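Local coordinates for B-agarase (Saccharophagus degradans, PDB 4BQ2), which hydrolyses agarose as a family 50 exo-beta-agarase, probably cutting beta-1,4 linkages from a chain end, at residues L286-L291 with H697-M702; F412-N417 with P430-G435. One frame throughout, in Å; residues are numbered along the deposited sequence.

Interaction 1: residues L286-L291 with H697-M702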
ATOM      1  N   LEU A 286       2.411  14.037  -2.320  1.00 13.67           N
ATOM      2  CA  LEU A 286       2.611  12.898  -1.433  1.00 14.65           C
ATOM      3  C   LEU A 286       1.454  12.713  -0.495  1.00 14.00           C
ATOM      4  O   LEU A 286       0.775  13.695  -0.118  1.00 15.75           O
ATOM      5  CB  LEU A 286       3.892  13.078  -0.575  1.00 14.52           C
ATOM      6  CG  LEU A 286       5.122  13.600  -1.358  1.00 13.77           C
ATOM      7  CD1 LEU A 286       6.318  13.766  -0.420  1.00 13.30           C
ATOM      8  CD2 LEU A 286       5.523  12.782  -2.602  1.00 12.93           C
ATOM      9  N   ASP A 287       1.243  11.470  -0.098  1.00 13.09           N
ATOM     10  CA  ASP A 287       0.200  11.120   0.844  1.00 14.30           C
ATOM     11  C   ASP A 287       0.767  11.109   2.264  1.00 14.42           C
ATOM     12  O   ASP A 287       1.978  10.954   2.431  1.00 15.49           O
ATOM     13  CB  ASP A 287      -0.313   9.720   0.547  1.00 14.01           C
ATOM     14  CG  ASP A 287      -0.929   9.601  -0.834  1.00 16.29           C
ATOM     15  OD1 ASP A 287      -1.661  10.520  -1.237  1.00 16.20           O
ATOM     16  OD2 ASP A 287      -0.702   8.571  -1.493  1.00 16.43           O
ATOM     17  N   ILE A 288      -0.119  11.190   3.257  1.00 14.23           N
ATOM     18  CA  ILE A 288       0.260  11.031   4.690  1.00 14.02           C
ATOM     19  C   ILE A 288       1.194  12.161   5.112  1.00 14.05           C
ATOM     20  O   ILE A 288       2.359  11.951   5.521  1.00 14.25           O
ATOM     21  CB  ILE A 288       0.873   9.643   5.043  1.00 13.82           C
ATOM     22  CG1 ILE A 288       0.015   8.492   4.466  1.00 13.28           C
ATOM     23  CG2 ILE A 288       1.014   9.525   6.573  1.00 13.42           C
ATOM     24  CD1 ILE A 288      -1.178   8.089   5.339  1.00 14.73           C
ATOM     25  N   ILE A 289       0.674  13.367   4.977  1.00 14.19           N
ATOM     26  CA  ILE A 289       1.393  14.556   5.391  1.00 15.14           C
ATOM     27  C   ILE A 289       0.802  14.937   6.739  1.00 15.56           C
ATOM     28  O   ILE A 289       0.045  15.923   6.903  1.00 16.34           O
ATOM     29  CB  ILE A 289       1.321  15.662   4.312  1.00 15.43           C
ATOM     30  CG1 ILE A 289       1.961  15.152   3.004  1.00 15.68           C
ATOM     31  CG2 ILE A 289       2.085  16.912   4.783  1.00 15.60           C
ATOM     32  CD1 ILE A 289       1.825  16.149   1.875  1.00 16.45           C
ATOM     33  N   ARG A 290       1.156  14.096   7.712  1.00 15.71           N
ATOM     34  CA  ARG A 290       0.664  14.149   9.066  1.00 16.14           C
ATOM     35  C   ARG A 290       1.600  13.252   9.888  1.00 16.45           C
ATOM     36  O   ARG A 290       2.418  12.494   9.332  1.00 15.90           O
ATOM     37  CB  ARG A 290      -0.771  13.583   9.143  1.00 15.54           C
ATOM     38  CG  ARG A 290      -0.892  12.125   8.641  1.00 14.22           C
ATOM     39  CD  ARG A 290      -2.340  11.698   8.746  1.00 14.69           C
ATOM     40  NE  ARG A 290      -2.555  10.271   8.480  1.00 14.13           N
ATOM     41  CZ  ARG A 290      -3.754   9.700   8.375  1.00 15.53           C
ATOM     42  NH1 ARG A 290      -4.875  10.447   8.446  1.00 15.57           N
ATOM     43  NH2 ARG A 290      -3.837   8.389   8.141  1.00 14.76           N
ATOM     44  N   LEU A 291       1.417  13.264  11.196  1.00 18.19           N
ATOM     45  CA  LEU A 291       2.264  12.448  12.077  1.00 17.32           C
ATOM     46  C   LEU A 291       1.618  11.163  12.609  1.00 18.16           C
ATOM     47  O   LEU A 291       2.304  10.374  13.261  1.00 18.94           O
ATOM     48  CB  LEU A 291       2.791  13.325  13.243  1.00 17.44           C
ATOM     49  CG  LEU A 291       3.599  14.565  12.808  1.00 18.25           C
ATOM     50  CD1 LEU A 291       4.127  15.326  14.037  1.00 18.15           C
ATOM     51  CD2 LEU A 291       4.766  14.215  11.892  1.00 17.25           C
ATOM     52  N   HIS A 697      -0.404  10.452  -6.828  1.00 15.52           N
ATOM     53  CA  HIS A 697       0.186  10.735  -5.519  1.00 14.53           C
ATOM     54  C   HIS A 697       1.013   9.520  -5.056  1.00 14.40           C
ATOM     55  O   HIS A 697       0.629   8.359  -5.225  1.00 13.62           O
ATOM     56  CB  HIS A 697      -0.899  11.057  -4.474  1.00 13.83           C
ATOM     57  CG  HIS A 697      -1.575  12.381  -4.682  1.00 13.92           C
ATOM     58  ND1 HIS A 697      -2.946  12.541  -4.605  1.00 14.80           N
ATOM     59  CD2 HIS A 697      -1.064  13.609  -4.964  1.00 13.34           C
ATOM     60  CE1 HIS A 697      -3.247  13.814  -4.815  1.00 14.36           C
ATOM     61  NE2 HIS A 697      -2.122  14.480  -5.048  1.00 14.09           N
ATOM     62  N   TRP A 698       2.173   9.838  -4.505  1.00 14.37           N
ATOM     63  CA  TRP A 698       3.112   8.868  -3.918  1.00 13.48           C
ATOM     64  C   TRP A 698       2.806   8.629  -2.464  1.00 14.24           C
ATOM     65  O   TRP A 698       2.547   9.593  -1.685  1.00 12.91           O
ATOM     66  CB  TRP A 698       4.514   9.489  -4.071  1.00 13.34           C
ATOM     67  CG  TRP A 698       5.598   8.886  -3.224  1.00 13.53           C
ATOM     68  CD1 TRP A 698       5.787   9.039  -1.866  1.00 13.82           C
ATOM     69  CD2 TRP A 698       6.624   8.037  -3.684  1.00 14.52           C
ATOM     70  NE1 TRP A 698       6.908   8.331  -1.457  1.00 13.69           N
ATOM     71  CE2 TRP A 698       7.433   7.698  -2.558  1.00 14.33           C
ATOM     72  CE3 TRP A 698       6.954   7.515  -4.947  1.00 13.68           C
ATOM     73  CZ2 TRP A 698       8.556   6.879  -2.675  1.00 14.16           C
ATOM     74  CZ3 TRP A 698       8.051   6.692  -5.052  1.00 14.18           C
ATOM     75  CH2 TRP A 698       8.861   6.409  -3.932  1.00 14.39           C
ATOM     76  N   PHE A 699       2.815   7.354  -2.075  1.00 13.78           N
ATOM     77  CA  PHE A 699       2.609   6.968  -0.687  1.00 14.66           C
ATOM     78  C   PHE A 699       3.973   6.542  -0.133  1.00 15.29           C
ATOM     79  O   PHE A 699       4.483   5.492  -0.544  1.00 15.53           O
ATOM     80  CB  PHE A 699       1.626   5.780  -0.627  1.00 14.85           C
ATOM     81  CG  PHE A 699       1.174   5.419   0.773  1.00 14.38           C
ATOM     82  CD1 PHE A 699       1.999   4.664   1.613  1.00 13.54           C
ATOM     83  CD2 PHE A 699      -0.081   5.824   1.249  1.00 15.35           C
ATOM     84  CE1 PHE A 699       1.573   4.316   2.897  1.00 14.72           C
ATOM     85  CE2 PHE A 699      -0.513   5.496   2.549  1.00 15.44           C
ATOM     86  CZ  PHE A 699       0.328   4.749   3.383  1.00 15.34           C
ATOM     87  N   GLN A 700       4.607   7.315   0.761  1.00 15.12           N
ATOM     88  CA  GLN A 700       4.070   8.468   1.487  1.00 14.34           C
ATOM     89  C   GLN A 700       5.208   9.473   1.762  1.00 14.09           C
ATOM     90  O   GLN A 700       6.310   9.295   1.280  1.00 14.43           O
ATOM     91  CB  GLN A 700       3.472   7.969   2.803  1.00 15.36           C
ATOM     92  CG  GLN A 700       4.518   7.166   3.610  1.00 15.14           C
ATOM     93  CD  GLN A 700       3.985   6.590   4.896  1.00 16.70           C
ATOM     94  OE1 GLN A 700       2.792   6.662   5.193  1.00 18.03           O
ATOM     95  NE2 GLN A 700       4.872   6.009   5.673  1.00 16.87           N
ATOM     96  N   TYR A 701       4.950  10.510   2.562  1.00 13.84           N
ATOM     97  CA  TYR A 701       5.937  11.574   2.795  1.00 14.30           C
ATOM     98  C   TYR A 701       7.176  11.019   3.541  1.00 13.97           C
ATOM     99  O   TYR A 701       8.309  11.316   3.174  1.00 12.86           O
ATOM    100  CB  TYR A 701       5.258  12.682   3.622  1.00 14.28           C
ATOM    101  CG  TYR A 701       6.063  13.936   3.915  1.00 14.63           C
ATOM    102  CD1 TYR A 701       7.132  14.326   3.126  1.00 13.05           C
ATOM    103  CD2 TYR A 701       5.667  14.783   4.968  1.00 15.02           C
ATOM    104  CE1 TYR A 701       7.846  15.489   3.421  1.00 14.48           C
ATOM    105  CE2 TYR A 701       6.329  15.967   5.226  1.00 14.31           C
ATOM    106  CZ  TYR A 701       7.420  16.313   4.465  1.00 14.13           C
ATOM    107  OH  TYR A 701       8.076  17.518   4.760  1.00 13.52           O
ATOM    108  N   MET A 702       6.939  10.253   4.607  1.00 14.52           N
ATOM    109  CA  MET A 702       8.050   9.785   5.473  1.00 16.62           C
ATOM    110  C   MET A 702       8.166   8.274   5.380  1.00 16.78           C
ATOM    111  O   MET A 702       7.160   7.626   5.114  1.00 16.55           O
ATOM    112  CB  MET A 702       7.771  10.158   6.926  1.00 17.02           C
ATOM    113  CG  MET A 702       7.573  11.657   7.131  1.00 18.36           C
ATOM    114  SD  MET A 702       5.928  12.182   7.720  1.00 22.40           S
ATOM    115  CE  MET A 702       5.703  11.336   9.290  1.00 20.33           C
TER
HETATM  116  O   HOH W   1      -4.019  10.536  -3.066  1.00 14.33           O
HETATM  117  O   HOH W   2       4.247   9.945   5.958  1.00 16.76           O

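Interaction 2: residues F412-N417 with P430-G435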
ATOM      1  N   PHE A 412       5.929  19.901  -6.698  1.00 15.83           N
ATOM      2  CA  PHE A 412       4.653  19.217  -6.552  1.00 15.38           C
ATOM      3  C   PHE A 412       3.528  20.207  -6.593  1.00 15.10           C
ATOM      4  O   PHE A 412       3.663  21.318  -6.062  1.00 16.74           O
ATOM      5  CB  PHE A 412       4.600  18.459  -5.253  1.00 15.24           C
ATOM      6  CG  PHE A 412       5.392  17.189  -5.271  1.00 15.37           C
ATOM      7  CD1 PHE A 412       5.083  16.186  -6.174  1.00 15.60           C
ATOM      8  CD2 PHE A 412       6.453  17.000  -4.374  1.00 15.35           C
ATOM      9  CE1 PHE A 412       5.795  14.979  -6.205  1.00 15.18           C
ATOM     10  CE2 PHE A 412       7.163  15.798  -4.393  1.00 15.20           C
ATOM     11  CZ  PHE A 412       6.845  14.801  -5.315  1.00 15.42           C
ATOM     12  N   THR A 413       2.426  19.825  -7.222  1.00 14.77           N
ATOM     13  CA  THR A 413       1.356  20.775  -7.403  1.00 14.99           C
ATOM     14  C   THR A 413       0.312  20.645  -6.276  1.00 15.44           C
ATOM     15  O   THR A 413      -0.632  21.449  -6.212  1.00 15.34           O
ATOM     16  CB  THR A 413       0.675  20.604  -8.762  1.00 14.55           C
ATOM     17  OG1 THR A 413       0.163  19.286  -8.869  1.00 13.17           O
ATOM     18  CG2 THR A 413       1.640  20.874  -9.935  1.00 14.87           C
ATOM     19  N   SER A 414       0.487  19.670  -5.377  1.00 13.77           N
ATOM     20  CA  SER A 414      -0.465  19.474  -4.281  1.00 13.42           C
ATOM     21  C   SER A 414       0.156  18.777  -3.088  1.00 13.29           C
ATOM     22  O   SER A 414       1.219  18.171  -3.224  1.00 14.10           O
ATOM     23  CB  SER A 414      -1.629  18.577  -4.752  1.00 13.44           C
ATOM     24  OG  SER A 414      -1.186  17.281  -5.102  1.00 13.75           O
ATOM     25  N   LEU A 415      -0.561  18.849  -1.961  1.00 12.89           N
ATOM     26  CA  LEU A 415      -0.484  17.917  -0.808  1.00 12.05           C
ATOM     27  C   LEU A 415      -1.527  16.839  -1.039  1.00 12.04           C
ATOM     28  O   LEU A 415      -2.661  17.148  -1.383  1.00 11.79           O
ATOM     29  CB  LEU A 415      -0.799  18.656   0.505  1.00 11.80           C
ATOM     30  CG  LEU A 415      -0.044  19.989   0.691  1.00 12.25           C
ATOM     31  CD1 LEU A 415      -0.483  20.773   1.943  1.00 11.25           C
ATOM     32  CD2 LEU A 415       1.460  19.784   0.699  1.00 12.88           C
ATOM     33  N   GLY A 416      -1.156  15.573  -0.856  1.00 11.58           N
ATOM     34  CA  GLY A 416      -1.996  14.477  -1.330  1.00 12.00           C
ATOM     35  C   GLY A 416      -2.914  14.060  -0.212  1.00 12.08           C
ATOM     36  O   GLY A 416      -3.211  14.853   0.704  1.00 13.26           O
ATOM     37  N   ASN A 417      -3.390  12.825  -0.281  1.00 12.27           N
ATOM     38  CA  ASN A 417      -4.350  12.350   0.687  1.00 12.97           C
ATOM     39  C   ASN A 417      -3.775  12.257   2.094  1.00 13.98           C
ATOM     40  O   ASN A 417      -2.580  12.090   2.254  1.00 15.14           O
ATOM     41  CB  ASN A 417      -4.882  10.972   0.268  1.00 12.75           C
ATOM     42  CG  ASN A 417      -6.242  10.680   0.865  1.00 14.08           C
ATOM     43  OD1 ASN A 417      -6.990  11.612   1.256  1.00 14.67           O
ATOM     44  ND2 ASN A 417      -6.609   9.413   0.890  1.00 13.17           N
ATOM     45  N   PRO A 430      -2.217  23.755  -3.205  1.00 13.66           N
ATOM     46  CA  PRO A 430      -3.503  23.083  -3.043  1.00 13.66           C
ATOM     47  C   PRO A 430      -3.368  21.791  -2.266  1.00 14.44           C
ATOM     48  O   PRO A 430      -2.256  21.256  -2.121  1.00 14.55           O
ATOM     49  CB  PRO A 430      -3.913  22.751  -4.498  1.00 13.72           C
ATOM     50  CG  PRO A 430      -3.150  23.717  -5.329  1.00 13.31           C
ATOM     51  CD  PRO A 430      -1.826  23.835  -4.622  1.00 13.20           C
ATOM     52  N   PHE A 431      -4.488  21.259  -1.795  1.00 14.89           N
ATOM     53  CA  PHE A 431      -4.461  20.000  -1.027  1.00 14.84           C
ATOM     54  C   PHE A 431      -5.672  19.140  -1.364  1.00 15.17           C
ATOM     55  O   PHE A 431      -6.678  19.642  -1.870  1.00 14.02           O
ATOM     56  CB  PHE A 431      -4.486  20.284   0.487  1.00 15.32           C
ATOM     57  CG  PHE A 431      -5.727  21.006   0.944  1.00 15.33           C
ATOM     58  CD1 PHE A 431      -5.837  22.403   0.809  1.00 16.04           C
ATOM     59  CD2 PHE A 431      -6.790  20.289   1.506  1.00 15.19           C
ATOM     60  CE1 PHE A 431      -6.999  23.070   1.235  1.00 15.90           C
ATOM     61  CE2 PHE A 431      -7.934  20.938   1.927  1.00 17.05           C
ATOM     62  CZ  PHE A 431      -8.034  22.330   1.814  1.00 16.32           C
ATOM     63  N   PHE A 432      -5.569  17.852  -1.058  1.00 14.01           N
ATOM     64  CA  PHE A 432      -6.693  16.913  -1.194  1.00 13.63           C
ATOM     65  C   PHE A 432      -7.219  16.644   0.181  1.00 13.38           C
ATOM     66  O   PHE A 432      -6.425  16.474   1.103  1.00 15.31           O
ATOM     67  CB  PHE A 432      -6.246  15.616  -1.868  1.00 12.22           C
ATOM     68  CG  PHE A 432      -5.979  15.791  -3.331  1.00 13.36           C
ATOM     69  CD1 PHE A 432      -4.897  16.551  -3.771  1.00 13.40           C
ATOM     70  CD2 PHE A 432      -6.848  15.241  -4.270  1.00 12.87           C
ATOM     71  CE1 PHE A 432      -4.652  16.757  -5.136  1.00 13.21           C
ATOM     72  CE2 PHE A 432      -6.609  15.415  -5.639  1.00 13.80           C
ATOM     73  CZ  PHE A 432      -5.509  16.169  -6.071  1.00 13.80           C
ATOM     74  N   ALA A 433      -8.542  16.617   0.318  1.00 13.33           N
ATOM     75  CA  ALA A 433      -9.177  16.378   1.614  1.00 13.53           C
ATOM     76  C   ALA A 433      -9.633  14.934   1.666  1.00 13.78           C
ATOM     77  O   ALA A 433      -9.688  14.294   0.641  1.00 14.64           O
ATOM     78  CB  ALA A 433     -10.382  17.283   1.802  1.00 13.64           C
ATOM     79  N   ASN A 434     -10.005  14.454   2.854  1.00 13.50           N
ATOM     80  CA  ASN A 434     -10.515  13.094   3.008  1.00 14.00           C
ATOM     81  C   ASN A 434     -11.398  12.937   4.209  1.00 14.03           C
ATOM     82  O   ASN A 434     -11.308  13.697   5.202  1.00 15.74           O
ATOM     83  CB  ASN A 434      -9.355  12.100   3.178  1.00 14.70           C
ATOM     84  CG  ASN A 434      -8.680  12.204   4.554  1.00 15.13           C
ATOM     85  OD1 ASN A 434      -7.769  13.049   4.804  1.00 16.86           O
ATOM     86  ND2 ASN A 434      -9.116  11.358   5.452  1.00 14.78           N
ATOM     87  N   GLY A 435     -12.221  11.898   4.149  1.00 14.39           N
ATOM     88  CA  GLY A 435     -12.961  11.441   5.308  1.00 13.31           C
ATOM     89  C   GLY A 435     -13.152   9.949   5.195  1.00 13.66           C
ATOM     90  O   GLY A 435     -12.912   9.343   4.116  1.00 13.38           O
TER

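Interaction 1: residues L286-L291 with H697-M702
The Phe699 ring meets Asp287 and Ile288: Asp287 OD2 stands at its edge, near the ring plane, while Ile288 CG1 comes in obliquely, 3.6 Å from Phe699 CE2. One face of this ring carries CB of the next residue, Gln700. At the edge of the Tyr701 ring lies the carbonyl O of Ile288, and Leu286 CD1 slants in to 3.7 Å from Tyr701 CD1. The other branch of Leu286, CD2, reaches Trp698 CB at 3.7 Å, the two side chains running alongside each other; a forked leucine thus fills the space beside both aromatics. The Asp287 carboxylate is turned 76° from the His697 ring, and a water joins them, 3.0 Å from Asp287 OD1 and 2.7 Å from His697 ND1. With CG beside the backbone N (chi1 -62°), the carboxylate lies where OD1 also accepts the backbone N-H of Asn417, while His697 NE2 bonds to Ser414 OG; OD1 and both imidazole nitrogens are therefore satisfied, whereas OD2 makes a long, weak ion pair with Arg603.

The backbones are joined by two bonds: Asp287 N to Trp698 O (2.8 Å) and, past the cis peptide between Phe699 and Gln700, Tyr701 N to Asp287 O (3.0 Å). A second water spans Ile288 O and Met702 N where the chains become loops. Ile288 has a positive phi (64°), unusual for a beta-branched residue, as the strand ends. Parallel pairing of strands 280-287 and 693-699, 406 residues apart, is consistent with the closure of a (beta/alpha)8 barrel, first strand against last, as in many glycoside hydrolases.

Interaction 2: residues F412-N417 with P430-G435
Backbone hydrogen bonds join Leu415 to the residues flanking Phe431. Leu415 N donates to Pro430 O at 2.9 Å and nearly straight (166°), and Phe432 N donates to Leu415 O at 3.0 Å, more bent (141°). One residue bonding both neighbours of its opposite number is the parallel pattern, and the segments do run in nearly the same direction. Proline is tolerated because this pairing uses only its carbonyl and needs no N-H, which it lacks; its ring carbon CD makes a close approach to Thr413 O at 3.1 Å, an oxygen whose hydrogen-bond partner is Tyr281 OH. The same carbonyls, Pro430 O and Leu415 O, attract CA-H contacts from Ser414 and Phe431.

Apolar contact is modest. Leu415 CB and Phe431 CB meet at 4.0 Å, whereas the Phe431 ring leads away to stack on Tyr424. Phe432 turns its edge to the neighbouring segment: Ser414 CB lies in the ring plane, 3.5 Å from Phe432 CE1, and Leu415 O sits near that plane beside CD1.

Among polar side chains, the small Ser414 hydroxyl approaches the Phe432 ring obliquely but is bonded to Thr284 O and His697 NE2. The amides of Asn417 and Asn434 stand almost perpendicular (86°), and Asn417 OD1 rests 3.1 Å from Asn434 CB, buried with no hydrogen-bond partner in the model.

The segment 412-417 follows helix 394-410 and lies between strand 280-287 and strand 431-435, which in turn pairs with strand 483-488. Phe431 and the small Ala433 pack outward on helix 460-477, while Phe432 packs against Ala283, Val484 and Leu600.

Both contacts are buried and probably belong to the same barrel wall, interaction 2 nested within the long loop that interaction 1 closes. Strand 280-287 lies between them: it pairs with 693-699 on one flank, and on the other Leu286 O and Gly416 N (2.8 Å) and Ile288 N and Asn417 O (2.8 Å) probably bond it to 412-417. His697 and Phe432 meet edge-to-face, joining the two contacts through side chains. Each contact has two backbone hydrogen bonds; interaction 1, nearer the centre of the chain, buries more surface and adds aromatics, a carboxylate and bridging waters at the strand ends, whereas interaction 2, between segments close in sequence, adds less side-chain contact and no bridging water.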